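DNA polymerase (Pyrobaculum calidifontis, PDB 5MDN) probably catalyses template-directed DNA synthesis, adding nucleotides from deoxyribonucleoside triphosphates to a growing DNA strand with release of diphosphate, as a family B DNA polymerase. Local coordinates at residues Arg295-Tyr299 with Phe300-Lys304. Residues are numbered along the deposited sequence; the frame is centred on the assembly and turned at random.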
ATOM      1  N   ARG A 295       9.086  13.077  -6.999  1.00 67.96           N
ATOM      2  CA  ARG A 295       7.785  13.681  -7.262  1.00 66.14           C
ATOM      3  C   ARG A 295       6.817  13.499  -6.099  1.00 65.13           C
ATOM      4  O   ARG A 295       5.980  14.376  -5.857  1.00 60.60           O
ATOM      5  CB  ARG A 295       7.200  13.110  -8.553  1.00 65.22           C
ATOM      6  CG  ARG A 295       8.010  13.483  -9.789  1.00 69.29           C
ATOM      7  CD  ARG A 295       7.424  12.883 -11.051  1.00 74.71           C
ATOM      8  NE  ARG A 295       8.203  13.215 -12.240  1.00 78.87           N
ATOM      9  CZ  ARG A 295       9.278  12.544 -12.639  1.00 85.92           C
ATOM     10  NH1 ARG A 295       9.703  11.496 -11.945  1.00 86.96           N
ATOM     11  NH2 ARG A 295       9.925  12.915 -13.736  1.00 87.97           N
ATOM     12  N   VAL A 296       6.904  12.379  -5.376  1.00 58.64           N
ATOM     13  CA  VAL A 296       6.105  12.225  -4.164  1.00 58.23           C
ATOM     14  C   VAL A 296       6.591  13.183  -3.085  1.00 57.91           C
ATOM     15  O   VAL A 296       5.790  13.761  -2.339  1.00 57.39           O
ATOM     16  CB  VAL A 296       6.137  10.762  -3.681  1.00 57.23           C
ATOM     17  CG1 VAL A 296       5.426  10.623  -2.344  1.00 56.37           C
ATOM     18  CG2 VAL A 296       5.498   9.856  -4.710  1.00 57.17           C
ATOM     19  N   ALA A 297       7.911  13.359  -2.978  1.00 61.87           N
ATOM     20  CA  ALA A 297       8.467  14.310  -2.019  1.00 61.62           C
ATOM     21  C   ALA A 297       7.913  15.713  -2.239  1.00 63.98           C
ATOM     22  O   ALA A 297       7.628  16.433  -1.274  1.00 63.25           O
ATOM     23  CB  ALA A 297       9.991  14.318  -2.118  1.00 61.59           C
ATOM     24  N   GLU A 298       7.757  16.121  -3.500  1.00 65.46           N
ATOM     25  CA  GLU A 298       7.215  17.444  -3.789  1.00 67.10           C
ATOM     26  C   GLU A 298       5.744  17.541  -3.402  1.00 67.75           C
ATOM     27  O   GLU A 298       5.311  18.556  -2.841  1.00 75.73           O
ATOM     28  CB  GLU A 298       7.395  17.775  -5.269  1.00 70.31           C
ATOM     29  CG  GLU A 298       7.267  19.256  -5.585  1.00 73.47           C
ATOM     30  CD  GLU A 298       7.085  19.523  -7.067  1.00 77.61           C
ATOM     31  OE1 GLU A 298       7.907  19.027  -7.865  1.00 79.36           O
ATOM     32  OE2 GLU A 298       6.122  20.231  -7.435  1.00 80.83           O
ATOM     33  N   TYR A 299       4.954  16.511  -3.724  1.00 63.87           N
ATOM     34  CA  TYR A 299       3.524  16.543  -3.423  1.00 62.02           C
ATOM     35  C   TYR A 299       3.271  16.773  -1.938  1.00 61.15           C
ATOM     36  O   TYR A 299       2.403  17.570  -1.564  1.00 59.49           O
ATOM     37  CB  TYR A 299       2.862  15.244  -3.881  1.00 62.42           C
ATOM     38  CG  TYR A 299       1.356  15.332  -3.994  1.00 62.55           C
ATOM     39  CD1 TYR A 299       0.758  15.922  -5.101  1.00 63.08           C
ATOM     40  CD2 TYR A 299       0.533  14.833  -2.993  1.00 62.34           C
ATOM     41  CE1 TYR A 299      -0.619  16.010  -5.209  1.00 63.32           C
ATOM     42  CE2 TYR A 299      -0.843  14.915  -3.092  1.00 64.02           C
ATOM     43  CZ  TYR A 299      -1.413  15.505  -4.202  1.00 64.48           C
ATOM     44  OH  TYR A 299      -2.783  15.588  -4.303  1.00 62.09           O
ATOM     45  N   PHE A 300       4.017  16.085  -1.078  1.00 63.02           N
ATOM     46  CA  PHE A 300       3.872  16.237   0.361  1.00 60.19           C
ATOM     47  C   PHE A 300       4.712  17.378   0.920  1.00 60.10           C
ATOM     48  O   PHE A 300       4.715  17.585   2.140  1.00 58.95           O
ATOM     49  CB  PHE A 300       4.235  14.924   1.068  1.00 57.76           C
ATOM     50  CG  PHE A 300       3.265  13.806   0.806  1.00 58.60           C
ATOM     51  CD1 PHE A 300       3.302  13.099  -0.385  1.00 59.66           C
ATOM     52  CD2 PHE A 300       2.310  13.467   1.749  1.00 61.89           C
ATOM     53  CE1 PHE A 300       2.407  12.074  -0.629  1.00 62.89           C
ATOM     54  CE2 PHE A 300       1.413  12.444   1.512  1.00 64.15           C
ATOM     55  CZ  PHE A 300       1.461  11.747   0.322  1.00 64.93           C
ATOM     56  N   GLY A 301       5.415  18.115   0.067  1.00 58.38           N
ATOM     57  CA  GLY A 301       6.087  19.331   0.491  1.00 61.97           C
ATOM     58  C   GLY A 301       7.290  19.141   1.389  1.00 65.19           C
ATOM     59  O   GLY A 301       7.479  19.920   2.332  1.00 70.86           O
ATOM     60  N   VAL A 302       8.108  18.123   1.131  1.00 62.86           N
ATOM     61  CA  VAL A 302       9.309  17.922   1.934  1.00 61.62           C
ATOM     62  C   VAL A 302      10.523  18.443   1.171  1.00 60.55           C
ATOM     63  O   VAL A 302      11.509  18.877   1.778  1.00 59.47           O
ATOM     64  CB  VAL A 302       9.481  16.443   2.340  1.00 60.80           C
ATOM     65  CG1 VAL A 302       8.171  15.886   2.880  1.00 61.14           C
ATOM     66  CG2 VAL A 302       9.979  15.601   1.178  1.00 58.81           C
ATOM     67  N   MET A 303      10.471  18.393  -0.161  1.00 57.82           N
ATOM     68  CA  MET A 303      11.569  18.898  -0.975  1.00 63.66           C
ATOM     69  C   MET A 303      11.060  19.307  -2.348  1.00 67.19           C
ATOM     70  O   MET A 303      10.353  18.536  -3.003  1.00 68.84           O
ATOM     71  CB  MET A 303      12.671  17.845  -1.129  1.00 67.18           C
ATOM     72  CG  MET A 303      13.990  18.408  -1.628  1.00 71.45           C
ATOM     73  SD  MET A 303      15.364  17.258  -1.431  1.00 79.37           S
ATOM     74  CE  MET A 303      15.504  17.214   0.351  1.00 77.03           C
ATOM     75  N   LYS A 304      11.426  20.511  -2.780  1.00 70.06           N
ATOM     76  CA  LYS A 304      10.975  21.005  -4.072  1.00 69.41           C
ATOM     77  C   LYS A 304      11.867  20.421  -5.160  1.00 67.93           C
ATOM     78  O   LYS A 304      13.097  20.508  -5.085  1.00 67.77           O
ATOM     79  CB  LYS A 304      10.982  22.531  -4.119  1.00 73.53           C
ATOM     80  CG  LYS A 304       9.937  23.095  -5.072  1.00 74.95           C
ATOM     81  CD  LYS A 304       9.365  24.411  -4.577  1.00 75.04           C
ATOM     82  CE  LYS A 304       7.850  24.426  -4.720  1.00 75.63           C
ATOM     83  NZ  LYS A 304       7.245  25.683  -4.204  1.00 77.45           N
TER
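A Schellman motif closes the C-terminal end of helix 293-299 in the exonuclease domain, where F300 to V302 fold back on V296 to Y299 and apolar side chains pack against the last turn. It is a worked example of how a helix stops: the chain reverses at G301, whose phi of 70° is easily reached without a side chain. The carbonyl O of V296 still receives the helical bond from F300 N (3.2 Å), whereas A297 O turns to V302 N at 3.0 Å, a nearly straight bond. G301 N reaches E298 O (2.9 Å) from above the carbonyl plane, a more bent bond. The hydrophobic partner of this capping is the pair A297 and V302, in which A297 CB lies 3.5 Å from V302 CG2.

F300 packs on the last turn from its flank. With CG anti to its carbonyl carbon (chi1 -68°), its ring lies alongside V296, CE1 at 3.8 Å from V296 CG1, and meets V296 O with its edge. Y299 points its own edge at the F300 face in a T-shaped pair, centroids 5.9 Å apart and planes at 68°. With an alanine here in place of F300, V296 CG1 and the edge of the Y299 ring would probably be left without the aromatic surface they pack on.

In the wider fold, A297 and M303 rest on S339 and F300 on L347, both on helix 326-356. Y299 instead touches strand 614-617 and the turn before it, in a weak hydrogen bond to D615 and a cation-pi contact with R613.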